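Local coordinates for protein reducing-end xylose-releasing exo-oligoxylanase Rex8A (Paenibacillus barcinonensis, PDB 6SUD) that hydrolyses short linear and branched xylooligosaccharides from their reducing ends, releasing xylose in the depolymerization of xylan, at residues K84-Y96 with A149-L161. The protein carries 1 engineered substitution. Numbering follows the deposited sequence.
Sequences KKHEFDRLWNYAY and APYDYQAQARKIL. With EDO (1,2-ethanediol), chain C; EDO (1,2-ethanediol), chain H; EDO (1,2-ethanediol), chain I.
Trp92 turns the edge of its indole to the turn that leads into helix 153-170 and gives its N-H to the carbonyl of Pro150, with NE1 2.9 Å from O. The oxygen lies in the ring plane, but the indole nitrogen stands above the carbonyl plane. CG of Trp92 is anti to the backbone N (chi1 174°), which sends the ring across to the second helix, where Gln156 OE1 sits at the ring edge beside CZ2 and CH2 touches Ile160 CD1 at 4.2 Å. Tryptophan suits this place because one long flat group carries an N-H and an apolar rim to both turn and helix. Pro150, after a cis peptide bond, sets CB of its rigid ring over the centre of the Tyr96 ring, 3.5 Å from its centroid, a CH-pi contact. In the (alpha/alpha)6 barrel of family 8, the turn lies between two helices whose axes, over 85-96 and 153-161, come no nearer than 13.6 Å. Tyr153 spans that distance, its hydroxyl able to donate and accept: OH donates to the syn lone pair of Asp89 OD1 at 2.5 Å, the carboxylate nearly coplanar with the ring, and accepts from Lys85 NZ, itself salt-bridged to Asp89 OD2. Phe88 turns its edge to the Tyr153 face in an offset edge-to-face pair, planes at 89°. A phenylalanine in place of Tyr153 would probably keep this ring contact but leave Asp89 OD1 without its donor and Lys85 NZ without this acceptor. Tyr151 crosses Asp89 at a slant, CE1 3.7 Å from Asp89 CB, while its hydroxyl reaches a water.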
ATOM      1  N   LYS A  84     -11.752  -4.525 -12.769  1.00 12.24           N
ATOM      2  CA  LYS A  84     -13.081  -4.744 -12.128  1.00 12.55           C
ATOM      3  C   LYS A  84     -13.735  -3.390 -11.852  1.00 12.02           C
ATOM      4  O   LYS A  84     -13.766  -2.931 -10.696  1.00 10.39           O
ATOM      5  CB  LYS A  84     -12.958  -5.624 -10.886  1.00 13.01           C
ATOM      6  CG  LYS A  84     -12.363  -6.994 -11.166  1.00 13.58           C
ATOM      7  CD  LYS A  84     -13.340  -8.009 -11.679  1.00 14.29           C
ATOM      8  CE  LYS A  84     -12.778  -9.416 -11.698  1.00 14.78           C
ATOM      9  NZ  LYS A  84     -13.730 -10.382 -12.296  1.00 15.30           N
ATOM     10  N   LYS A  85     -14.243  -2.776 -12.913  1.00 11.70           N
ATOM     11  CA  LYS A  85     -14.723  -1.382 -12.870  1.00 11.94           C
ATOM     12  C   LYS A  85     -15.924  -1.235 -11.926  1.00 12.10           C
ATOM     13  O   LYS A  85     -16.003  -0.208 -11.238  1.00 12.11           O
ATOM     14  CB  LYS A  85     -15.074  -0.910 -14.280  1.00 12.21           C
ATOM     15  CG  LYS A  85     -15.370   0.580 -14.353  1.00 12.51           C
ATOM     16  CD  LYS A  85     -15.418   1.127 -15.759  1.00 12.88           C
ATOM     17  CE  LYS A  85     -15.431   2.638 -15.808  1.00 12.87           C
ATOM     18  NZ  LYS A  85     -16.679   3.174 -15.214  1.00 13.27           N
ATOM     19  N   HIS A  86     -16.842  -2.199 -11.907  1.00 12.09           N
ATOM     20  CA  HIS A  86     -18.110  -2.082 -11.134  1.00 12.32           C
ATOM     21  C   HIS A  86     -17.796  -1.956  -9.642  1.00 11.29           C
ATOM     22  O   HIS A  86     -18.320  -1.019  -8.993  1.00 11.56           O
ATOM     23  CB  HIS A  86     -19.056  -3.226 -11.475  1.00 12.73           C
ATOM     24  CG  HIS A  86     -20.321  -3.201 -10.683  1.00 14.20           C
ATOM     25  ND1 HIS A  86     -20.705  -4.266  -9.913  1.00 15.40           N
ATOM     26  CD2 HIS A  86     -21.283  -2.262 -10.534  1.00 14.51           C
ATOM     27  CE1 HIS A  86     -21.865  -4.010  -9.347  1.00 14.24           C
ATOM     28  NE2 HIS A  86     -22.231  -2.779  -9.687  1.00 15.09           N
ATOM     29  N   GLU A  87     -16.917  -2.815  -9.136  1.00 11.03           N
ATOM     30  CA  GLU A  87     -16.485  -2.768  -7.723  1.00 10.76           C
ATOM     31  C   GLU A  87     -15.677  -1.496  -7.468  1.00 10.04           C
ATOM     32  O   GLU A  87     -15.900  -0.877  -6.427  1.00  9.63           O
ATOM     33  CB  GLU A  87     -15.618  -3.971  -7.382  1.00 11.55           C
ATOM     34  CG  GLU A  87     -16.378  -5.270  -7.402  1.00 12.04           C
ATOM     35  CD  GLU A  87     -16.727  -5.883  -8.742  1.00 12.59           C
ATOM     36  OE1 GLU A  87     -16.293  -5.381  -9.806  1.00 12.31           O
ATOM     37  OE2 GLU A  87     -17.443  -6.884  -8.708  1.00 13.03           O
ATOM     38  N   PHE A  88     -14.782  -1.129  -8.389  1.00  9.78           N
ATOM     39  CA  PHE A  88     -13.955   0.096  -8.252  1.00  9.69           C
ATOM     40  C   PHE A  88     -14.884   1.283  -7.993  1.00  9.78           C
ATOM     41  O   PHE A  88     -14.667   2.042  -7.021  1.00  9.67           O
ATOM     42  CB  PHE A  88     -13.130   0.346  -9.513  1.00  9.43           C
ATOM     43  CG  PHE A  88     -12.239   1.558  -9.445  1.00  9.26           C
ATOM     44  CD1 PHE A  88     -12.754   2.829  -9.631  1.00  9.50           C
ATOM     45  CD2 PHE A  88     -10.886   1.421  -9.186  1.00  9.35           C
ATOM     46  CE1 PHE A  88     -11.924   3.940  -9.588  1.00  9.39           C
ATOM     47  CE2 PHE A  88     -10.056   2.529  -9.130  1.00  8.87           C
ATOM     48  CZ  PHE A  88     -10.583   3.785  -9.311  1.00  9.29           C
ATOM     49  N   ASP A  89     -15.868   1.429  -8.882  1.00  9.56           N
ATOM     50  CA  ASP A  89     -16.855   2.536  -8.901  1.00  9.42           C
ATOM     51  C   ASP A  89     -17.694   2.516  -7.619  1.00  9.24           C
ATOM     52  O   ASP A  89     -17.987   3.602  -7.087  1.00  9.68           O
ATOM     53  CB  ASP A  89     -17.693   2.465 -10.179  1.00  9.59           C
ATOM     54  CG  ASP A  89     -16.966   3.020 -11.399  1.00  9.51           C
ATOM     55  OD1 ASP A  89     -15.914   3.657 -11.219  1.00  9.82           O
ATOM     56  OD2 ASP A  89     -17.441   2.790 -12.527  1.00  9.72           O
ATOM     57  N   ARG A  90     -18.115   1.339  -7.145  1.00  9.58           N
ATOM     58  CA  ARG A  90     -18.855   1.222  -5.861  1.00  9.16           C
ATOM     59  C   ARG A  90     -17.984   1.700  -4.689  1.00  8.79           C
ATOM     60  O   ARG A  90     -18.502   2.474  -3.851  1.00  8.13           O
ATOM     61  CB  ARG A  90     -19.313  -0.213  -5.600  1.00  9.48           C
ATOM     62  CG  ARG A  90     -20.567  -0.636  -6.360  1.00  9.88           C
ATOM     63  CD  ARG A  90     -20.917  -2.061  -5.966  1.00 10.32           C
ATOM     64  NE  ARG A  90     -22.203  -2.521  -6.509  1.00 10.87           N
ATOM     65  CZ  ARG A  90     -23.391  -2.352  -5.942  1.00 11.43           C
ATOM     66  NH1 ARG A  90     -23.508  -1.709  -4.791  1.00 11.68           N
ATOM     67  NH2 ARG A  90     -24.474  -2.827  -6.548  1.00 11.55           N
ATOM     68  N   LEU A  91     -16.727   1.261  -4.615  1.00  8.44           N
ATOM     69  CA  LEU A  91     -15.807   1.677  -3.519  1.00  8.23           C
ATOM     70  C   LEU A  91     -15.548   3.185  -3.602  1.00  7.78           C
ATOM     71  O   LEU A  91     -15.658   3.865  -2.579  1.00  6.84           O
ATOM     72  CB  LEU A  91     -14.484   0.912  -3.625  1.00  8.47           C
ATOM     73  CG  LEU A  91     -14.574  -0.565  -3.241  1.00  8.69           C
ATOM     74  CD1 LEU A  91     -13.337  -1.330  -3.665  1.00  8.89           C
ATOM     75  CD2 LEU A  91     -14.827  -0.712  -1.757  1.00  9.20           C
ATOM     76  N   TRP A  92     -15.230   3.685  -4.790  1.00  7.83           N
ATOM     77  CA  TRP A  92     -14.929   5.130  -4.976  1.00  8.05           C
ATOM     78  C   TRP A  92     -16.145   5.966  -4.560  1.00  8.44           C
ATOM     79  O   TRP A  92     -15.968   7.000  -3.863  1.00  8.00           O
ATOM     80  CB  TRP A  92     -14.472   5.445  -6.400  1.00  7.97           C
ATOM     81  CG  TRP A  92     -14.293   6.913  -6.641  1.00  8.07           C
ATOM     82  CD1 TRP A  92     -14.885   7.661  -7.615  1.00  8.14           C
ATOM     83  CD2 TRP A  92     -13.517   7.833  -5.850  1.00  7.96           C
ATOM     84  NE1 TRP A  92     -14.505   8.972  -7.510  1.00  8.22           N
ATOM     85  CE2 TRP A  92     -13.677   9.114  -6.430  1.00  8.19           C
ATOM     86  CE3 TRP A  92     -12.708   7.706  -4.709  1.00  8.08           C
ATOM     87  CZ2 TRP A  92     -13.048  10.251  -5.921  1.00  8.36           C
ATOM     88  CZ3 TRP A  92     -12.089   8.827  -4.204  1.00  8.21           C
ATOM     89  CH2 TRP A  92     -12.261  10.082  -4.804  1.00  8.17           C
ATOM     90  N   ASN A  93     -17.339   5.551  -4.970  1.00  8.80           N
ATOM     91  CA  ASN A  93     -18.586   6.300  -4.681  1.00  9.27           C
ATOM     92  C   ASN A  93     -18.774   6.381  -3.166  1.00  9.32           C
ATOM     93  O   ASN A  93     -19.098   7.484  -2.674  1.00  8.90           O
ATOM     94  CB  ASN A  93     -19.793   5.699  -5.401  1.00  9.67           C
ATOM     95  CG  ASN A  93     -20.961   6.656  -5.435  1.00 10.22           C
ATOM     96  OD1 ASN A  93     -20.790   7.875  -5.297  1.00 11.43           O
ATOM     97  ND2 ASN A  93     -22.147   6.115  -5.633  1.00 10.45           N
ATOM     98  N   TYR A  94     -18.575   5.263  -2.451  1.00  9.24           N
ATOM     99  CA  TYR A  94     -18.607   5.224  -0.967  1.00  9.60           C
ATOM    100  C   TYR A  94     -17.606   6.249  -0.394  1.00  9.29           C
ATOM    101  O   TYR A  94     -18.031   7.079   0.426  1.00  9.45           O
ATOM    102  CB  TYR A  94     -18.383   3.795  -0.463  1.00  9.62           C
ATOM    103  CG  TYR A  94     -18.501   3.624   1.028  1.00 10.38           C
ATOM    104  CD1 TYR A  94     -17.496   4.041   1.887  1.00 10.48           C
ATOM    105  CD2 TYR A  94     -19.626   3.039   1.589  1.00 10.59           C
ATOM    106  CE1 TYR A  94     -17.609   3.880   3.261  1.00 11.15           C
ATOM    107  CE2 TYR A  94     -19.750   2.858   2.957  1.00 10.93           C
ATOM    108  CZ  TYR A  94     -18.736   3.279   3.797  1.00 11.20           C
ATOM    109  OH  TYR A  94     -18.879   3.106   5.145  1.00 12.05           O
ATOM    110  N   ALA A  95     -16.329   6.201  -0.792  1.00  9.31           N
ATOM    111  CA  ALA A  95     -15.263   7.108  -0.295  1.00  9.43           C
ATOM    112  C   ALA A  95     -15.659   8.563  -0.591  1.00  9.97           C
ATOM    113  O   ALA A  95     -15.554   9.419   0.300  1.00  9.14           O
ATOM    114  CB  ALA A  95     -13.922   6.778  -0.925  1.00  9.18           C
ATOM    115  N   TYR A  96     -16.091   8.822  -1.825  1.00 11.07           N
ATOM    116  CA  TYR A  96     -16.468  10.175  -2.317  1.00 11.75           C
ATOM    117  C   TYR A  96     -17.636  10.712  -1.475  1.00 11.95           C
ATOM    118  O   TYR A  96     -17.589  11.871  -0.999  1.00 11.21           O
ATOM    119  CB  TYR A  96     -16.818  10.122  -3.806  1.00 12.64           C
ATOM    120  CG  TYR A  96     -17.486  11.369  -4.321  1.00 14.03           C
ATOM    121  CD1 TYR A  96     -16.751  12.515  -4.579  1.00 15.02           C
ATOM    122  CD2 TYR A  96     -18.857  11.411  -4.526  1.00 14.94           C
ATOM    123  CE1 TYR A  96     -17.362  13.669  -5.041  1.00 16.15           C
ATOM    124  CE2 TYR A  96     -19.479  12.556  -4.999  1.00 16.23           C
ATOM    125  CZ  TYR A  96     -18.728  13.686  -5.263  1.00 16.40           C
ATOM    126  OH  TYR A  96     -19.335  14.826  -5.712  1.00 18.65           O
ATOM    127  N   ALA A 149     -18.746  13.400 -13.200  1.00 15.82           N
ATOM    128  CA  ALA A 149     -18.413  13.441 -11.756  1.00 15.40           C
ATOM    129  C   ALA A 149     -19.415  12.558 -11.013  1.00 14.87           C
ATOM    130  O   ALA A 149     -20.599  12.577 -11.352  1.00 15.61           O
ATOM    131  CB  ALA A 149     -18.426  14.873 -11.267  1.00 15.60           C
ATOM    132  N   PRO A 150     -19.021  11.733 -10.011  1.00 13.26           N
ATOM    133  CA  PRO A 150     -17.666  11.698  -9.454  1.00 12.87           C
ATOM    134  C   PRO A 150     -16.681  10.748 -10.158  1.00 12.25           C
ATOM    135  O   PRO A 150     -15.571  10.564  -9.670  1.00 11.05           O
ATOM    136  CB  PRO A 150     -17.932  11.194  -8.027  1.00 12.92           C
ATOM    137  CG  PRO A 150     -19.129  10.268  -8.161  1.00 13.00           C
ATOM    138  CD  PRO A 150     -19.903  10.738  -9.373  1.00 13.03           C
ATOM    139  N   TYR A 151     -17.060  10.178 -11.304  1.00 11.91           N
ATOM    140  CA  TYR A 151     -16.216   9.163 -11.994  1.00 11.86           C
ATOM    141  C   TYR A 151     -15.328   9.834 -13.046  1.00 12.27           C
ATOM    142  O   TYR A 151     -14.851   9.125 -13.942  1.00 12.12           O
ATOM    143  CB  TYR A 151     -17.108   8.037 -12.532  1.00 11.70           C
ATOM    144  CG  TYR A 151     -18.054   7.472 -11.498  1.00 11.92           C
ATOM    145  CD1 TYR A 151     -17.652   6.512 -10.585  1.00 11.69           C
ATOM    146  CD2 TYR A 151     -19.365   7.914 -11.412  1.00 12.03           C
ATOM    147  CE1 TYR A 151     -18.520   6.024  -9.621  1.00 11.55           C
ATOM    148  CE2 TYR A 151     -20.254   7.419 -10.473  1.00 12.27           C
ATOM    149  CZ  TYR A 151     -19.830   6.467  -9.567  1.00 12.07           C
ATOM    150  OH  TYR A 151     -20.694   5.974  -8.617  1.00 13.12           O
ATOM    151  N   ASP A 152     -15.106  11.152 -12.922  1.00 12.29           N
ATOM    152  CA  ASP A 152     -14.068  11.904 -13.672  1.00 12.34           C
ATOM    153  C   ASP A 152     -12.720  11.649 -12.981  1.00 11.54           C
ATOM    154  O   ASP A 152     -12.178  12.573 -12.357  1.00 10.35           O
ATOM    155  CB  ASP A 152     -14.410  13.397 -13.774  1.00 13.25           C
ATOM    156  CG  ASP A 152     -14.690  14.100 -12.457  1.00 14.51           C
ATOM    157  OD1 ASP A 152     -15.304  13.487 -11.597  1.00 14.37           O
ATOM    158  OD2 ASP A 152     -14.297  15.284 -12.317  1.00 16.23           O
ATOM    159  N   TYR A 153     -12.197  10.426 -13.123  1.00 11.42           N
ATOM    160  CA  TYR A 153     -11.110   9.852 -12.286  1.00 11.64           C
ATOM    161  C   TYR A 153      -9.854  10.732 -12.282  1.00 11.91           C
ATOM    162  O   TYR A 153      -9.312  10.988 -11.181  1.00 10.79           O
ATOM    163  CB  TYR A 153     -10.734   8.456 -12.783  1.00 11.90           C
ATOM    164  CG  TYR A 153     -11.888   7.507 -12.918  1.00 11.45           C
ATOM    165  CD1 TYR A 153     -12.626   7.105 -11.818  1.00 12.06           C
ATOM    166  CD2 TYR A 153     -12.222   6.974 -14.151  1.00 11.57           C
ATOM    167  CE1 TYR A 153     -13.673   6.206 -11.938  1.00 11.69           C
ATOM    168  CE2 TYR A 153     -13.266   6.073 -14.288  1.00 10.77           C
ATOM    169  CZ  TYR A 153     -13.995   5.689 -13.180  1.00 11.47           C
ATOM    170  OH  TYR A 153     -15.024   4.796 -13.306  1.00 11.54           O
ATOM    171  N   GLN A 154      -9.386  11.180 -13.456  1.00 12.92           N
ATOM    172  CA  GLN A 154      -8.117  11.957 -13.553  1.00 14.07           C
ATOM    173  C   GLN A 154      -8.255  13.246 -12.740  1.00 13.27           C
ATOM    174  O   GLN A 154      -7.341  13.537 -11.950  1.00 13.36           O
ATOM    175  CB  GLN A 154      -7.733  12.291 -14.997  1.00 16.18           C
ATOM    176  CG  GLN A 154      -6.335  12.877 -15.124  1.00 18.49           C
ATOM    177  CD  GLN A 154      -6.056  13.389 -16.518  1.00 20.29           C
ATOM    178  OE1 GLN A 154      -5.361  12.754 -17.305  1.00 25.13           O
ATOM    179  NE2 GLN A 154      -6.616  14.541 -16.845  1.00 21.82           N
ATOM    180  N   ALA A 155      -9.350  13.993 -12.911  1.00 12.55           N
ATOM    181  CA  ALA A 155      -9.554  15.281 -12.197  1.00 11.58           C
ATOM    182  C   ALA A 155      -9.705  15.022 -10.690  1.00 10.65           C
ATOM    183  O   ALA A 155      -9.219  15.849  -9.879  1.00 10.04           O
ATOM    184  CB  ALA A 155     -10.732  16.027 -12.767  1.00 12.33           C
ATOM    185  N   GLN A 156     -10.333  13.904 -10.316  1.00 10.06           N
ATOM    186  CA  GLN A 156     -10.487  13.487  -8.897  1.00  9.81           C
ATOM    187  C   GLN A 156      -9.103  13.214  -8.300  1.00  9.12           C
ATOM    188  O   GLN A 156      -8.832  13.719  -7.217  1.00  9.00           O
ATOM    189  CB  GLN A 156     -11.410  12.269  -8.766  1.00  9.57           C
ATOM    190  CG  GLN A 156     -12.874  12.539  -9.136  1.00 10.45           C
ATOM    191  CD  GLN A 156     -13.576  13.523  -8.228  1.00 10.54           C
ATOM    192  OE1 GLN A 156     -13.228  13.695  -7.059  1.00 11.28           O
ATOM    193  NE2 GLN A 156     -14.600  14.176  -8.762  1.00 11.58           N
ATOM    194  N   ALA A 157      -8.236  12.475  -8.996  1.00  9.13           N
ATOM    195  CA  ALA A 157      -6.851  12.191  -8.549  1.00  9.27           C
ATOM    196  C   ALA A 157      -6.094  13.497  -8.314  1.00  9.68           C
ATOM    197  O   ALA A 157      -5.416  13.614  -7.261  1.00  9.76           O
ATOM    198  CB  ALA A 157      -6.117  11.351  -9.564  1.00  9.29           C
ATOM    199  N   ARG A 158      -6.173  14.416  -9.280  1.00  9.98           N
ATOM    200  CA  ARG A 158      -5.410  15.696  -9.291  1.00 10.57           C
ATOM    201  C   ARG A 158      -5.867  16.584  -8.138  1.00 10.75           C
ATOM    202  O   ARG A 158      -5.016  17.263  -7.548  1.00 10.24           O
ATOM    203  CB  ARG A 158      -5.576  16.414 -10.629  1.00 10.79           C
ATOM    204  CG  ARG A 158      -4.711  15.798 -11.715  1.00 11.68           C
ATOM    205  CD  ARG A 158      -5.017  16.313 -13.102  1.00 12.49           C
ATOM    206  NE  ARG A 158      -3.991  15.884 -14.041  1.00 13.47           N
ATOM    207  CZ  ARG A 158      -3.985  16.172 -15.334  1.00 14.78           C
ATOM    208  NH1 ARG A 158      -4.966  16.899 -15.854  1.00 15.81           N
ATOM    209  NH2 ARG A 158      -3.003  15.731 -16.101  1.00 15.38           N
ATOM    210  N   LYS A 159      -7.164  16.562  -7.851  1.00 10.76           N
ATOM    211  CA  LYS A 159      -7.785  17.267  -6.703  1.00 11.59           C
ATOM    212  C   LYS A 159      -7.201  16.764  -5.375  1.00 10.68           C
ATOM    213  O   LYS A 159      -6.873  17.598  -4.515  1.00 10.70           O
ATOM    214  CB  LYS A 159      -9.292  17.028  -6.748  1.00 12.26           C
ATOM    215  CG  LYS A 159     -10.106  17.672  -5.648  1.00 13.32           C
ATOM    216  CD  LYS A 159     -11.582  17.405  -5.847  1.00 13.98           C
ATOM    217  CE  LYS A 159     -12.404  17.720  -4.624  1.00 14.80           C
ATOM    218  NZ  LYS A 159     -13.837  17.823  -4.974  1.00 14.87           N
ATOM    219  N   ILE A 160      -7.115  15.443  -5.191  1.00  9.90           N
ATOM    220  CA  ILE A 160      -6.519  14.848  -3.957  1.00  9.56           C
ATOM    221  C   ILE A 160      -5.067  15.331  -3.837  1.00  9.30           C
ATOM    222  O   ILE A 160      -4.696  15.862  -2.764  1.00  9.03           O
ATOM    223  CB  ILE A 160      -6.624  13.309  -3.971  1.00  9.87           C
ATOM    224  CG1 ILE A 160      -8.082  12.856  -4.033  1.00 10.04           C
ATOM    225  CG2 ILE A 160      -5.884  12.721  -2.772  1.00  9.93           C
ATOM    226  CD1 ILE A 160      -8.271  11.350  -4.138  1.00  9.91           C
ATOM    227  N   LEU A 161      -4.262  15.172  -4.890  1.00  8.91           N
ATOM    228  CA  LEU A 161      -2.802  15.449  -4.826  1.00  9.14           C
ATOM    229  C   LEU A 161      -2.567  16.965  -4.731  1.00  9.37           C
ATOM    230  O   LEU A 161      -1.561  17.360  -4.121  1.00  9.05           O
ATOM    231  CB  LEU A 161      -2.094  14.851  -6.044  1.00  8.94           C
ATOM    232  CG  LEU A 161      -2.021  13.326  -6.100  1.00  8.75           C
ATOM    233  CD1 LEU A 161      -1.107  12.886  -7.231  1.00  8.75           C
ATOM    234  CD2 LEU A 161      -1.542  12.742  -4.778  1.00  8.70           C
TER
HETATM  235  C1  EDO C 501     -16.868  -8.639 -11.076  1.00 20.85           C
HETATM  236  O1  EDO C 501     -18.064  -8.816 -10.333  1.00 21.45           O
HETATM  237  C2  EDO C 501     -15.778  -9.065 -10.264  1.00 20.71           C
HETATM  238  O2  EDO C 501     -15.994 -10.388  -9.819  1.00 21.83           O
HETATM  239  C1  EDO H 506     -16.465  -5.095 -13.473  1.00 20.26           C
HETATM  240  O1  EDO H 506     -16.827  -6.104 -12.538  1.00 20.39           O
HETATM  241  C2  EDO H 506     -15.366  -5.527 -14.351  1.00 20.81           C
HETATM  242  O2  EDO H 506     -15.208  -4.771 -15.539  1.00 21.64           O
HETATM  243  C1  EDO I 507     -21.617   8.345 -14.420  1.00 18.56           C
HETATM  244  O1  EDO I 507     -22.626   7.900 -13.520  1.00 19.34           O
HETATM  245  C2  EDO I 507     -20.631   9.104 -13.628  1.00 19.09           C
HETATM  246  O2  EDO I 507     -21.216   9.985 -12.671  1.00 19.53           O
HETATM  247  O   HOH W   1     -20.991   3.517  -8.544  1.00 15.08           O